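Local coordinates for restriction endonuclease EcoP15I, modification subunit (Escherichia coli, PDB 4ZCF), which methylates a single adenine in the DNA site 5'-CAGCAG-3' using S-adenosyl-L-methionine, and joins the restriction subunit for DNA cleavage, at residues 122-127 and 195-200; 222-227 and 242-247; 118-123 and 438-443; 177-182 and 211-216; 396-401 and 417-422. One frame throughout, in Å; residues are numbered along the deposited sequence.

Contact 1 of 5, residues 122-127 and 195-200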
# COMPACT_ATOMS: atom_id res chain seq x y z
N ILE A 122 12.47 -5.34 -5.67
CA ILE A 122 13.23 -4.57 -6.66
C ILE A 122 14.37 -3.78 -6.04
O ILE A 122 14.22 -3.26 -4.94
CB ILE A 122 12.40 -3.70 -7.68
CG1 ILE A 122 11.34 -2.82 -7.01
CG2 ILE A 122 11.86 -4.52 -8.83
CD1 ILE A 122 11.05 -1.50 -7.82
N ASP A 123 15.51 -3.72 -6.74
CA ASP A 123 16.65 -2.91 -6.32
C ASP A 123 16.83 -1.87 -7.44
O ASP A 123 17.55 -2.10 -8.41
CB ASP A 123 17.89 -3.77 -6.06
CG ASP A 123 19.18 -3.04 -5.75
OD1 ASP A 123 19.11 -1.93 -5.17
OD2 ASP A 123 20.26 -3.62 -6.00
N PRO A 124 16.09 -0.75 -7.38
CA PRO A 124 16.19 0.24 -8.46
C PRO A 124 17.47 1.05 -8.33
O PRO A 124 18.15 0.95 -7.31
CB PRO A 124 14.94 1.09 -8.25
CG PRO A 124 14.73 1.09 -6.79
CD PRO A 124 15.14 -0.30 -6.34
N PRO A 125 17.85 1.85 -9.34
CA PRO A 125 19.02 2.72 -9.13
C PRO A 125 18.66 3.74 -8.05
O PRO A 125 17.53 4.26 -7.98
CB PRO A 125 19.27 3.36 -10.50
CG PRO A 125 17.97 3.26 -11.24
CD PRO A 125 17.18 2.11 -10.64
N TYR A 126 19.59 3.95 -7.12
CA TYR A 126 19.47 4.88 -6.02
C TYR A 126 19.84 6.22 -6.67
O TYR A 126 20.25 6.23 -7.84
CB TYR A 126 20.51 4.50 -4.95
CG TYR A 126 20.30 3.18 -4.22
CD1 TYR A 126 19.27 2.31 -4.58
CD2 TYR A 126 21.12 2.81 -3.16
CE1 TYR A 126 19.11 1.08 -3.94
CE2 TYR A 126 20.93 1.61 -2.47
CZ TYR A 126 19.92 0.75 -2.87
OH TYR A 126 19.75 -0.46 -2.23
N ASN A 127 19.72 7.36 -6.03
CA ASN A 127 20.18 8.49 -6.84
C ASN A 127 21.37 9.12 -6.16
O ASN A 127 21.39 10.31 -5.84
CB ASN A 127 19.04 9.45 -7.23
CG ASN A 127 19.28 10.40 -8.37
OD1 ASN A 127 20.35 10.47 -8.99
ND2 ASN A 127 18.31 11.24 -8.59
N ILE A 195 4.99 -5.58 -2.24
CA ILE A 195 6.15 -5.04 -2.93
C ILE A 195 7.18 -4.66 -1.86
O ILE A 195 6.80 -4.16 -0.82
CB ILE A 195 5.83 -3.88 -3.94
CG1 ILE A 195 7.12 -3.40 -4.67
CG2 ILE A 195 5.07 -2.71 -3.28
CD1 ILE A 195 6.93 -2.65 -5.97
N PHE A 196 8.47 -4.93 -2.11
CA PHE A 196 9.66 -4.61 -1.30
C PHE A 196 10.59 -3.77 -2.22
O PHE A 196 10.84 -4.18 -3.36
CB PHE A 196 10.34 -5.92 -0.86
CG PHE A 196 9.66 -6.71 0.23
CD1 PHE A 196 8.51 -7.44 -0.03
CD2 PHE A 196 10.18 -6.74 1.52
CE1 PHE A 196 7.88 -8.17 0.99
CE2 PHE A 196 9.56 -7.50 2.53
CZ PHE A 196 8.42 -8.22 2.25
N ILE A 197 11.01 -2.56 -1.79
CA ILE A 197 11.87 -1.65 -2.57
C ILE A 197 13.07 -1.19 -1.79
O ILE A 197 12.92 -0.45 -0.81
CB ILE A 197 11.12 -0.42 -3.18
CG1 ILE A 197 9.72 -0.78 -3.73
CG2 ILE A 197 12.01 0.28 -4.25
CD1 ILE A 197 8.85 0.40 -4.14
N SER A 198 14.28 -1.59 -2.25
CA SER A 198 15.56 -1.19 -1.67
C SER A 198 15.89 0.21 -2.12
O SER A 198 15.75 0.52 -3.30
CB SER A 198 16.69 -2.10 -2.14
OG SER A 198 16.69 -3.34 -1.45
N ILE A 199 16.33 1.06 -1.18
CA ILE A 199 16.76 2.43 -1.44
C ILE A 199 17.66 2.83 -0.35
O ILE A 199 17.73 2.13 0.64
CB ILE A 199 15.65 3.52 -1.61
CG1 ILE A 199 14.36 3.17 -0.90
CG2 ILE A 199 15.51 4.05 -3.08
CD1 ILE A 199 14.33 3.55 0.47
N ASP A 200 18.31 3.98 -0.51
CA ASP A 200 19.20 4.61 0.45
C ASP A 200 18.62 6.05 0.73
O ASP A 200 17.50 6.32 0.33
CB ASP A 200 20.69 4.53 -0.03
CG ASP A 200 21.31 5.66 -0.85
OD1 ASP A 200 20.55 6.46 -1.46
OD2 ASP A 200 22.56 5.77 -0.86

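Contact 2 of 5, residues 222-227 and 242-247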
# COMPACT_ATOMS: atom_id res chain seq x y z
N GLY A 222 5.42 -1.20 6.34
CA GLY A 222 6.50 -0.71 7.18
C GLY A 222 7.76 -0.59 6.36
O GLY A 222 7.78 -0.94 5.17
N ASP A 223 8.83 -0.06 6.98
CA ASP A 223 10.14 0.10 6.37
C ASP A 223 11.11 -0.63 7.22
O ASP A 223 10.97 -0.66 8.44
CB ASP A 223 10.54 1.58 6.22
CG ASP A 223 9.47 2.41 5.52
OD1 ASP A 223 8.92 1.93 4.47
OD2 ASP A 223 9.14 3.52 6.03
N LEU A 224 12.04 -1.31 6.54
CA LEU A 224 13.09 -2.10 7.17
C LEU A 224 14.40 -1.35 7.01
O LEU A 224 14.62 -0.67 6.01
CB LEU A 224 13.20 -3.50 6.53
CG LEU A 224 11.90 -4.32 6.39
CD1 LEU A 224 12.05 -5.38 5.29
CD2 LEU A 224 11.51 -4.97 7.72
N VAL A 225 15.26 -1.46 8.03
CA VAL A 225 16.57 -0.82 8.06
C VAL A 225 17.60 -1.87 7.90
O VAL A 225 17.68 -2.78 8.72
CB VAL A 225 16.74 0.08 9.31
CG1 VAL A 225 18.19 0.51 9.50
CG2 VAL A 225 15.80 1.29 9.24
N TRP A 226 18.30 -1.84 6.78
CA TRP A 226 19.37 -2.80 6.49
C TRP A 226 20.74 -2.16 6.83
O TRP A 226 21.22 -1.29 6.10
CB TRP A 226 19.30 -3.30 5.01
CG TRP A 226 20.30 -4.38 4.67
CD1 TRP A 226 20.77 -5.35 5.49
CD2 TRP A 226 20.90 -4.61 3.39
NE1 TRP A 226 21.72 -6.10 4.84
CE2 TRP A 226 21.78 -5.71 3.53
CE3 TRP A 226 20.80 -3.97 2.13
CZ2 TRP A 226 22.55 -6.20 2.46
CZ3 TRP A 226 21.56 -4.46 1.07
CH2 TRP A 226 22.43 -5.55 1.24
N LYS A 227 21.32 -2.54 7.99
CA LYS A 227 22.65 -2.10 8.42
C LYS A 227 23.61 -3.11 7.74
O LYS A 227 23.75 -4.25 8.18
CB LYS A 227 22.74 -2.03 9.96
CG LYS A 227 24.15 -2.15 10.52
CD LYS A 227 24.85 -0.85 10.76
CE LYS A 227 26.15 -1.10 11.50
NZ LYS A 227 27.12 -1.97 10.76
N GLU A 242 20.82 1.40 4.80
CA GLU A 242 19.88 1.75 3.75
C GLU A 242 18.51 1.17 4.14
O GLU A 242 18.34 0.68 5.26
CB GLU A 242 20.38 1.32 2.37
CG GLU A 242 21.04 -0.04 2.32
CD GLU A 242 21.29 -0.45 0.89
OE1 GLU A 242 22.35 -0.06 0.34
OE2 GLU A 242 20.39 -1.07 0.29
N TYR A 243 17.55 1.22 3.25
CA TYR A 243 16.19 0.82 3.57
C TYR A 243 15.56 -0.15 2.59
O TYR A 243 16.05 -0.33 1.49
CB TYR A 243 15.27 2.07 3.70
CG TYR A 243 15.87 3.23 4.47
CD1 TYR A 243 15.68 3.35 5.85
CD2 TYR A 243 16.59 4.23 3.82
CE1 TYR A 243 16.25 4.40 6.57
CE2 TYR A 243 17.16 5.30 4.54
CZ TYR A 243 16.97 5.39 5.91
OH TYR A 243 17.51 6.42 6.63
N ILE A 244 14.47 -0.75 3.01
CA ILE A 244 13.58 -1.63 2.25
C ILE A 244 12.15 -1.18 2.63
O ILE A 244 11.71 -1.43 3.75
CB ILE A 244 13.83 -3.16 2.47
CG1 ILE A 244 15.36 -3.50 2.29
CG2 ILE A 244 12.91 -4.01 1.54
CD1 ILE A 244 15.84 -4.94 2.49
N ILE A 245 11.49 -0.42 1.73
CA ILE A 245 10.11 0.03 1.90
C ILE A 245 9.18 -1.12 1.48
O ILE A 245 9.48 -1.82 0.52
CB ILE A 245 9.77 1.41 1.25
CG1 ILE A 245 9.39 1.29 -0.21
CG2 ILE A 245 10.84 2.49 1.47
CD1 ILE A 245 8.57 2.45 -0.66
N VAL A 246 8.11 -1.38 2.24
CA VAL A 246 7.20 -2.50 1.99
C VAL A 246 5.76 -1.97 1.87
O VAL A 246 5.34 -1.15 2.69
CB VAL A 246 7.34 -3.61 3.08
CG1 VAL A 246 6.53 -4.84 2.75
CG2 VAL A 246 8.80 -3.98 3.32
N TYR A 247 5.03 -2.39 0.84
CA TYR A 247 3.63 -2.00 0.62
C TYR A 247 2.87 -3.25 0.21
O TYR A 247 3.45 -4.24 -0.20
CB TYR A 247 3.48 -0.90 -0.47
CG TYR A 247 3.76 0.52 0.00
CD1 TYR A 247 5.06 0.96 0.27
CD2 TYR A 247 2.72 1.44 0.16
CE1 TYR A 247 5.31 2.24 0.73
CE2 TYR A 247 2.97 2.73 0.63
CZ TYR A 247 4.27 3.13 0.89
OH TYR A 247 4.54 4.42 1.28

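Contact 3 of 5, residues 118-123 and 438-443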
# COMPACT_ATOMS: atom_id res chain seq x y z
N LYS A 118 2.71 -12.80 -5.93
CA LYS A 118 2.58 -12.74 -4.46
C LYS A 118 3.56 -11.73 -3.88
O LYS A 118 3.28 -11.14 -2.83
CB LYS A 118 2.85 -14.12 -3.82
CG LYS A 118 2.08 -14.35 -2.52
CD LYS A 118 2.43 -15.70 -1.90
CE LYS A 118 1.60 -16.12 -0.70
NZ LYS A 118 1.53 -15.08 0.37
N MET A 119 4.74 -11.58 -4.51
CA MET A 119 5.77 -10.67 -4.01
C MET A 119 6.57 -10.07 -5.13
O MET A 119 6.92 -10.75 -6.08
CB MET A 119 6.72 -11.42 -3.05
CG MET A 119 7.60 -10.50 -2.22
SD MET A 119 9.00 -11.39 -1.48
CE MET A 119 10.23 -10.20 -1.59
N ILE A 120 6.91 -8.80 -4.96
CA ILE A 120 7.80 -8.06 -5.82
C ILE A 120 8.94 -7.56 -4.97
O ILE A 120 8.70 -6.93 -3.94
CB ILE A 120 7.10 -6.87 -6.56
CG1 ILE A 120 5.93 -7.38 -7.48
CG2 ILE A 120 8.13 -5.99 -7.31
CD1 ILE A 120 5.16 -6.26 -8.23
N TYR A 121 10.18 -7.87 -5.38
CA TYR A 121 11.38 -7.31 -4.77
C TYR A 121 12.10 -6.59 -5.87
O TYR A 121 12.32 -7.17 -6.92
CB TYR A 121 12.33 -8.36 -4.12
CG TYR A 121 13.61 -7.68 -3.66
CD1 TYR A 121 13.59 -6.77 -2.59
CD2 TYR A 121 14.78 -7.77 -4.40
CE1 TYR A 121 14.72 -6.04 -2.24
CE2 TYR A 121 15.90 -7.02 -4.08
CZ TYR A 121 15.88 -6.18 -2.97
OH TYR A 121 16.98 -5.45 -2.63
N ILE A 122 12.47 -5.34 -5.67
CA ILE A 122 13.23 -4.57 -6.66
C ILE A 122 14.37 -3.78 -6.04
O ILE A 122 14.22 -3.26 -4.94
CB ILE A 122 12.40 -3.70 -7.68
CG1 ILE A 122 11.34 -2.82 -7.01
CG2 ILE A 122 11.86 -4.52 -8.83
CD1 ILE A 122 11.05 -1.50 -7.82
N ASP A 123 15.51 -3.72 -6.74
CA ASP A 123 16.65 -2.91 -6.32
C ASP A 123 16.83 -1.87 -7.44
O ASP A 123 17.55 -2.10 -8.41
CB ASP A 123 17.89 -3.77 -6.06
CG ASP A 123 19.18 -3.04 -5.75
OD1 ASP A 123 19.11 -1.93 -5.17
OD2 ASP A 123 20.26 -3.62 -6.00
N LEU A 438 8.64 -11.59 -8.28
CA LEU A 438 9.03 -10.79 -9.44
C LEU A 438 10.09 -9.72 -9.17
O LEU A 438 9.94 -8.90 -8.27
CB LEU A 438 7.78 -10.22 -10.17
CG LEU A 438 8.02 -9.19 -11.29
CD1 LEU A 438 8.38 -9.87 -12.59
CD2 LEU A 438 6.84 -8.28 -11.48
N ASP A 439 11.16 -9.70 -9.97
CA ASP A 439 12.21 -8.67 -9.89
C ASP A 439 12.35 -8.08 -11.28
O ASP A 439 12.78 -8.79 -12.17
CB ASP A 439 13.57 -9.22 -9.38
CG ASP A 439 14.57 -8.17 -8.93
OD1 ASP A 439 14.57 -7.05 -9.50
OD2 ASP A 439 15.32 -8.44 -7.99
N PHE A 440 11.95 -6.84 -11.48
CA PHE A 440 12.05 -6.21 -12.81
C PHE A 440 13.28 -5.32 -13.02
O PHE A 440 13.39 -4.69 -14.06
CB PHE A 440 10.71 -5.60 -13.27
CG PHE A 440 10.05 -4.60 -12.34
CD1 PHE A 440 10.33 -3.24 -12.45
CD2 PHE A 440 9.13 -5.01 -11.39
CE1 PHE A 440 9.73 -2.31 -11.59
CE2 PHE A 440 8.51 -4.08 -10.55
CZ PHE A 440 8.83 -2.73 -10.64
N PHE A 441 14.23 -5.34 -12.06
CA PHE A 441 15.55 -4.70 -12.08
C PHE A 441 16.50 -5.83 -11.67
O PHE A 441 17.21 -5.68 -10.67
CB PHE A 441 15.67 -3.52 -11.08
CG PHE A 441 14.96 -2.25 -11.49
CD1 PHE A 441 15.54 -1.39 -12.43
CD2 PHE A 441 13.72 -1.91 -10.96
CE1 PHE A 441 14.89 -0.21 -12.81
CE2 PHE A 441 13.07 -0.74 -11.35
CZ PHE A 441 13.66 0.10 -12.27
N ALA A 442 16.47 -6.99 -12.39
CA ALA A 442 17.25 -8.20 -12.08
C ALA A 442 18.64 -7.97 -11.46
O ALA A 442 19.01 -8.64 -10.48
CB ALA A 442 17.36 -9.11 -13.30
N GLY A 443 19.37 -7.01 -12.04
CA GLY A 443 20.72 -6.64 -11.67
C GLY A 443 21.68 -7.73 -12.09
O GLY A 443 21.94 -7.90 -13.28
O HOH W 1 16.66 -6.03 -8.00

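Contact 4 of 5, residues 177-182 and 211-216. With MN (manganese (II) ion), chain G.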
# COMPACT_ATOMS: atom_id res chain seq x y z
N PHE A 177 11.05 8.32 -14.01
CA PHE A 177 11.54 6.98 -14.32
C PHE A 177 10.79 5.86 -13.57
O PHE A 177 10.30 4.96 -14.25
CB PHE A 177 13.07 6.89 -14.15
CG PHE A 177 13.65 5.48 -14.21
CD1 PHE A 177 13.58 4.72 -15.37
CD2 PHE A 177 14.29 4.94 -13.10
CE1 PHE A 177 14.10 3.43 -15.41
CE2 PHE A 177 14.78 3.64 -13.13
CZ PHE A 177 14.69 2.90 -14.29
N ILE A 178 10.67 5.92 -12.21
CA ILE A 178 9.97 4.84 -11.46
C ILE A 178 8.46 4.79 -11.56
O ILE A 178 7.93 3.69 -11.57
CB ILE A 178 10.46 4.56 -10.01
CG1 ILE A 178 10.54 5.83 -9.17
CG2 ILE A 178 11.79 3.77 -9.97
CD1 ILE A 178 9.26 6.28 -8.54
N TYR A 179 7.76 5.96 -11.50
CA TYR A 179 6.29 6.02 -11.54
C TYR A 179 5.60 5.00 -12.47
O TYR A 179 4.76 4.24 -11.96
CB TYR A 179 5.76 7.46 -11.79
CG TYR A 179 4.24 7.56 -11.76
CD1 TYR A 179 3.47 7.16 -12.85
CD2 TYR A 179 3.58 8.00 -10.61
CE1 TYR A 179 2.08 7.15 -12.79
CE2 TYR A 179 2.18 8.02 -10.55
CZ TYR A 179 1.44 7.59 -11.65
OH TYR A 179 0.06 7.58 -11.62
N PRO A 180 5.84 4.97 -13.82
CA PRO A 180 5.08 4.05 -14.66
C PRO A 180 5.37 2.59 -14.39
O PRO A 180 4.49 1.73 -14.59
CB PRO A 180 5.46 4.49 -16.07
CG PRO A 180 6.82 5.06 -15.93
CD PRO A 180 6.77 5.80 -14.64
N ARG A 181 6.58 2.30 -13.92
CA ARG A 181 7.03 0.95 -13.56
C ARG A 181 6.27 0.41 -12.32
O ARG A 181 5.67 -0.67 -12.39
CB ARG A 181 8.55 0.95 -13.40
CG ARG A 181 9.24 1.08 -14.76
CD ARG A 181 10.61 1.69 -14.70
NE ARG A 181 11.26 1.66 -16.00
CZ ARG A 181 11.08 2.57 -16.96
NH1 ARG A 181 10.27 3.61 -16.76
NH2 ARG A 181 11.69 2.43 -18.13
N LEU A 182 6.20 1.24 -11.25
CA LEU A 182 5.46 0.95 -10.01
C LEU A 182 3.97 0.92 -10.28
O LEU A 182 3.26 0.11 -9.67
CB LEU A 182 5.76 2.04 -8.98
CG LEU A 182 7.19 2.11 -8.38
CD1 LEU A 182 7.22 3.11 -7.28
CD2 LEU A 182 7.67 0.73 -7.85
N CYS A 211 4.86 6.16 -3.47
CA CYS A 211 4.23 4.88 -3.13
C CYS A 211 2.92 5.11 -2.44
O CYS A 211 1.99 4.31 -2.59
CB CYS A 211 5.15 4.02 -2.29
SG CYS A 211 6.39 3.12 -3.23
N ASP A 212 2.85 6.20 -1.67
CA ASP A 212 1.64 6.67 -1.02
C ASP A 212 0.63 7.00 -2.10
O ASP A 212 -0.47 6.48 -2.06
CB ASP A 212 1.94 7.88 -0.12
CG ASP A 212 2.64 7.56 1.21
OD1 ASP A 212 2.64 6.37 1.61
OD2 ASP A 212 3.14 8.51 1.88
N GLU A 213 1.06 7.70 -3.16
CA GLU A 213 0.22 8.04 -4.32
C GLU A 213 -0.32 6.81 -5.04
O GLU A 213 -1.54 6.67 -5.14
CB GLU A 213 1.03 8.92 -5.31
CG GLU A 213 0.45 10.30 -5.55
CD GLU A 213 -0.71 10.29 -6.52
OE1 GLU A 213 -0.52 9.81 -7.66
OE2 GLU A 213 -1.81 10.74 -6.12
N ILE A 214 0.60 5.93 -5.54
CA ILE A 214 0.28 4.71 -6.30
C ILE A 214 -0.44 3.63 -5.47
O ILE A 214 -1.34 2.98 -6.00
CB ILE A 214 1.57 4.18 -7.08
CG1 ILE A 214 2.06 5.19 -8.12
CG2 ILE A 214 1.42 2.77 -7.71
CD1 ILE A 214 3.55 5.32 -8.17
N PHE A 215 -0.04 3.41 -4.18
CA PHE A 215 -0.67 2.33 -3.40
C PHE A 215 -1.63 2.74 -2.32
O PHE A 215 -2.37 1.89 -1.82
CB PHE A 215 0.40 1.44 -2.76
CG PHE A 215 1.30 0.73 -3.72
CD1 PHE A 215 0.99 -0.55 -4.18
CD2 PHE A 215 2.52 1.29 -4.11
CE1 PHE A 215 1.84 -1.22 -5.06
CE2 PHE A 215 3.38 0.61 -4.97
CZ PHE A 215 3.03 -0.62 -5.46
N GLY A 216 -1.57 3.99 -1.89
CA GLY A 216 -2.36 4.44 -0.75
C GLY A 216 -1.57 4.21 0.52
O GLY A 216 -1.04 3.11 0.75
MN MN G . -3.47 12.38 -6.49

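Contact 5 of 5, residues 396-401 and 417-422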
# COMPACT_ATOMS: atom_id res chain seq x y z
N GLY A 396 26.74 -6.43 3.67
CA GLY A 396 26.45 -6.49 2.24
C GLY A 396 27.64 -6.89 1.40
O GLY A 396 27.46 -7.35 0.28
N ARG A 397 28.87 -6.70 1.93
CA ARG A 397 30.10 -7.04 1.22
C ARG A 397 30.28 -8.54 0.86
O ARG A 397 31.08 -8.86 -0.02
CB ARG A 397 31.36 -6.33 1.79
CG ARG A 397 31.99 -6.95 3.02
CD ARG A 397 33.17 -6.12 3.47
NE ARG A 397 33.24 -6.00 4.93
CZ ARG A 397 33.11 -4.86 5.60
NH1 ARG A 397 32.89 -3.72 4.96
NH2 ARG A 397 33.19 -4.85 6.93
N VAL A 398 29.45 -9.44 1.46
CA VAL A 398 29.41 -10.88 1.15
C VAL A 398 28.97 -11.18 -0.28
O VAL A 398 29.20 -12.29 -0.75
CB VAL A 398 28.69 -11.78 2.19
CG1 VAL A 398 29.43 -11.78 3.51
CG2 VAL A 398 27.23 -11.39 2.37
N ALA A 399 28.34 -10.21 -0.97
CA ALA A 399 27.91 -10.33 -2.37
C ALA A 399 29.12 -10.53 -3.30
O ALA A 399 28.97 -11.12 -4.37
CB ALA A 399 27.13 -9.09 -2.79
N THR A 400 30.32 -10.07 -2.90
CA THR A 400 31.55 -10.25 -3.66
C THR A 400 32.01 -11.72 -3.54
O THR A 400 32.47 -12.31 -4.52
CB THR A 400 32.63 -9.26 -3.23
OG1 THR A 400 32.92 -9.44 -1.84
CG2 THR A 400 32.25 -7.81 -3.52
N ASN A 401 31.82 -12.32 -2.36
CA ASN A 401 32.17 -13.71 -2.08
C ASN A 401 31.28 -14.68 -2.90
O ASN A 401 31.78 -15.65 -3.47
CB ASN A 401 32.03 -13.96 -0.58
CG ASN A 401 32.86 -15.12 -0.08
OD1 ASN A 401 33.98 -14.92 0.43
ND2 ASN A 401 32.32 -16.33 -0.18
N ALA A 417 26.15 -5.23 -5.99
CA ALA A 417 25.13 -6.29 -6.01
C ALA A 417 24.56 -6.64 -4.62
O ALA A 417 25.18 -6.37 -3.58
CB ALA A 417 25.68 -7.53 -6.68
N LYS A 418 23.36 -7.19 -4.60
CA LYS A 418 22.77 -7.57 -3.34
C LYS A 418 23.19 -8.97 -3.00
O LYS A 418 23.27 -9.83 -3.88
CB LYS A 418 21.21 -7.53 -3.41
CG LYS A 418 20.58 -6.15 -3.54
CD LYS A 418 20.63 -5.33 -2.27
CE LYS A 418 20.19 -3.93 -2.53
NZ LYS A 418 21.23 -3.17 -3.25
N THR A 419 23.36 -9.22 -1.69
CA THR A 419 23.60 -10.56 -1.21
C THR A 419 22.28 -11.36 -1.23
O THR A 419 21.21 -10.80 -1.03
CB THR A 419 24.36 -10.60 0.11
OG1 THR A 419 24.25 -11.92 0.64
CG2 THR A 419 23.85 -9.59 1.14
N ILE A 420 22.38 -12.65 -1.51
CA ILE A 420 21.28 -13.61 -1.55
C ILE A 420 20.72 -13.88 -0.14
O ILE A 420 19.57 -14.26 -0.01
CB ILE A 420 21.72 -14.92 -2.32
CG1 ILE A 420 22.82 -15.71 -1.54
CG2 ILE A 420 22.17 -14.59 -3.76
CD1 ILE A 420 23.43 -16.98 -2.21
N LYS A 421 21.52 -13.61 0.93
CA LYS A 421 21.14 -13.78 2.34
C LYS A 421 20.08 -12.76 2.87
O LYS A 421 19.42 -13.01 3.89
CB LYS A 421 22.38 -13.82 3.25
CG LYS A 421 23.40 -14.91 2.92
CD LYS A 421 22.95 -16.31 3.31
CE LYS A 421 24.09 -17.32 3.28
NZ LYS A 421 24.48 -17.74 1.91
N LEU A 422 19.89 -11.66 2.13
CA LEU A 422 18.93 -10.61 2.48
C LEU A 422 17.49 -10.92 2.01
O LEU A 422 16.55 -10.83 2.81
CB LEU A 422 19.41 -9.24 1.92
CG LEU A 422 18.43 -8.06 2.07
CD1 LEU A 422 18.41 -7.54 3.52
CD2 LEU A 422 18.71 -6.99 1.08

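Contact 1 of 5, residues 122-127 and 195-200
Two backbone bonds fix the parallel pairing of Ile122 with Ile197: Ile122 N gives to Phe196 O (3.1 Å), and Ser198 N gives to Ile122 O (3.2 Å) at a nearly straight 170°. Beyond Ile122 the chain leaves the strand, and Tyr126 reaches back. Its CB lies 4.0 Å from Asp200 OD1. The first torsion puts CG anti to the carbonyl carbon (chi1 -68°), so the ring lies against the strand end, with Tyr126 CD2 3.6 Å from Asp200 CB. Ile199 CA sits over one face in a CH-pi contact, 4.0 Å from the centroid, beside Asp200 N over the centre. On the other branch Tyr126 CE1 comes 3.5 Å from Ser198 O. At the tip, Tyr126 OH meets Ser198 CB at 3.5 Å and is hydrogen-bonded to Glu242. Pro124 CG rests on Ile197 CG2 (3.8 Å). Asp123-Pro124-Pro125-Tyr126 is the DPPY signature of amino-methyltransferases, placed at the carboxyl end of its strand and predicted to bind S-adenosylmethionine.

Contact 2 of 5, residues 222-227 and 242-247
The rings of Trp226 and Tyr243 lie on opposite faces of this antiparallel strand pair. Glu242 OE2 approaches the Trp226 indole at its edge, near the ring plane, 3.5 Å from CE3; the carboxylate is turned 82° against the ring, and OE2 itself is hydrogen-bonded to Tyr126. Trp226 CG stands anti to the backbone N (chi1 -175°), which lays the indole alongside the Glu242 side chain. Tyr243 has Leu224 O at its edge and Phe204 stacked on its ring, while Val225 CG2 runs beside it, 4.0 Å from CD1. Five backbone bonds set the register. Leu224 and Ile244 exchange two, Leu224 N to Ile244 O at 2.8 Å and Ile244 N to Leu224 O at 3.0 Å; Trp226 and Glu242 exchange two more, and Val246 N gives to Gly222 O. Leu224 CD1 bridges Ile244 CB (4.0 Å) and Val246 CG2 (4.1 Å). Asp223 OD1 lies 3.4 Å from Ile245 CB and is held by His220. Strand 193-199 flanks 241-248, and strand 391-393 flanks 220-227. Helix 204-215 packs on the face of Asp223 and Ile245; helix 420-430 packs on that of Leu224, Trp226 and Ile244, where Ile237 of the second subunit also meets Leu224 and Val246.

Contact 3 of 5, residues 118-123 and 438-443
Two signature segments of the methyltransferase meet here: the strand leading into the DPPY motif and the strand that opens into the Asp-Phe-Phe-Ala-Gly-Ser-Gly loop, which in this family lines the cofactor pocket. The strands run parallel, Ile120 paired with Leu438, through Leu438 N to Met119 O (2.9 Å) and Tyr121 N to Leu438 O (3.1 Å). The side chains of Ile120 and Ile122 meet the loop beyond Asp439. Phe440 CG takes the crowded position between N and the carbonyl carbon (chi1 55°), turning one face of the ring to Ile122. Ile122 CG2 stands over the centre of the Phe440 ring, 3.7 Å from the centroid and 9° off the normal. Ile122 CD1 touches Phe440 CZ at 3.8 Å, and Ile120 CG2 lies 3.8 Å from Phe440 CE2. Ile122 CG2 also meets the edge of the Phe441 ring. An alanine in place of Phe440 would lose this ring and would probably leave Ile122 and Ile120 poorly packed beside helix 171-188. Asp439 OD1 accepts from Phe441 N (3.1 Å) through its anti lone pair, forming an Asx turn, while OD2 is hydrogen-bonded to Thr447. A water accepting from Asp123 N (2.9 Å) also lies within bonding distance of Asp439 OD2 and Phe441 O. Adjacent loops at the carboxyl ends of parallel strands are typical of the cofactor site in Rossmann-like methyltransferases.

Contact 4 of 5, residues 177-182 and 211-216
Ile214 fills the close-packed part of the contact. Ile214 CD1 meets Tyr179 CD2 at 3.6 Å and also touches Leu182 CB. The other branch, Ile214 CG2, turns to Leu182 O (3.8 Å). Tyr179 reaches Ile214 with CG anti to the backbone N (chi1 -177°), the two side chains crossing obliquely. Deeper toward the sheet Leu182 CD1 touches Cys211 SG at 4.1 Å, and both residues also pack on Ile197. The short helical segments run at 26° with axes 10.7 Å apart; helix 171-188 is the last helix of the crossover from strand 117-122 to strand 193-199, and helix 204-215 follows that strand on the same face of the Rossmann-like sheet. An alanine replacing Ile214 would lose the CG1, CG2 and CD1 contacts and is likely to loosen the seam between the two helices. The outer side, where Glu213 is partly exposed and the restriction subunit approaches, is looser: Glu213 OE1 stays 4.3 Å from Tyr179 CE2, at the ring edge. Glu213 OE2 binds manganese at 2.4 Å, and the same side chain packs on His168 of the restriction subunit.

Contact 5 of 5, residues 396-401 and 417-422
No hydrogen bond crosses between 396-401 and 417-422; van der Waals packing, largely of methyl groups on backbone atoms, joins them directly. Ala399 CB points into the facing chain, 3.4 Å from Ala417 O and 3.9 Å from Thr419 N. Val398 crosses Thr419 obliquely, Val398 CG2 packing 3.5 Å from Thr419 OG1, while Thr419 CG2 reaches Gly396 CA at 4.2 Å. The polar bonds run within each segment. Thr400 OG1 gives to Arg397 O (2.7 Å), nearly along the C=O axis. Thr419 is an N-cap: with OG1 anti to its own backbone N (chi1 166°), Thr419 OG1 accepts from Lys421 N at 3.2 Å and 162°. Glu402, one residue beyond 396-401 on helix 399-404, ties that helix to 417-422 through hydrogen bonds to Thr419 OG1 and Ile420 N. Lys418 points the other way, to a salt bridge with Asp123 of the DPPY motif. The chemistry implies close backbone approach through small side chains, with helix 420-430 capped by the Thr419 hydroxyl and the Glu402 carboxylate also bonded there; the helix end would probably favour its negative charge.

In the fold
Contacts 1, 2 and 3 belong to one sheet. Contacts 1 and 3 share Ile122 and Asp123 and hold strand 117-122 from its two sides by parallel pairing, whereas contact 2 is antiparallel and lies nearer the sheet's end, against the second subunit. The order 434-439, 117-122, 193-199, 241-248, 220-227, with 241-248 reversed, is that of the class I methyltransferase fold. Contacts 1 to 4 are buried; contact 3 is the most central, its centre about 4 Å from the centre of the chain. Contact 4 packs two helices by apolar contacts, ending at manganese. Contact 5, its centre about 18 Å from the chain's centre, is only partly buried and lacks strand pairing, yet its Lys418 reaches Asp123.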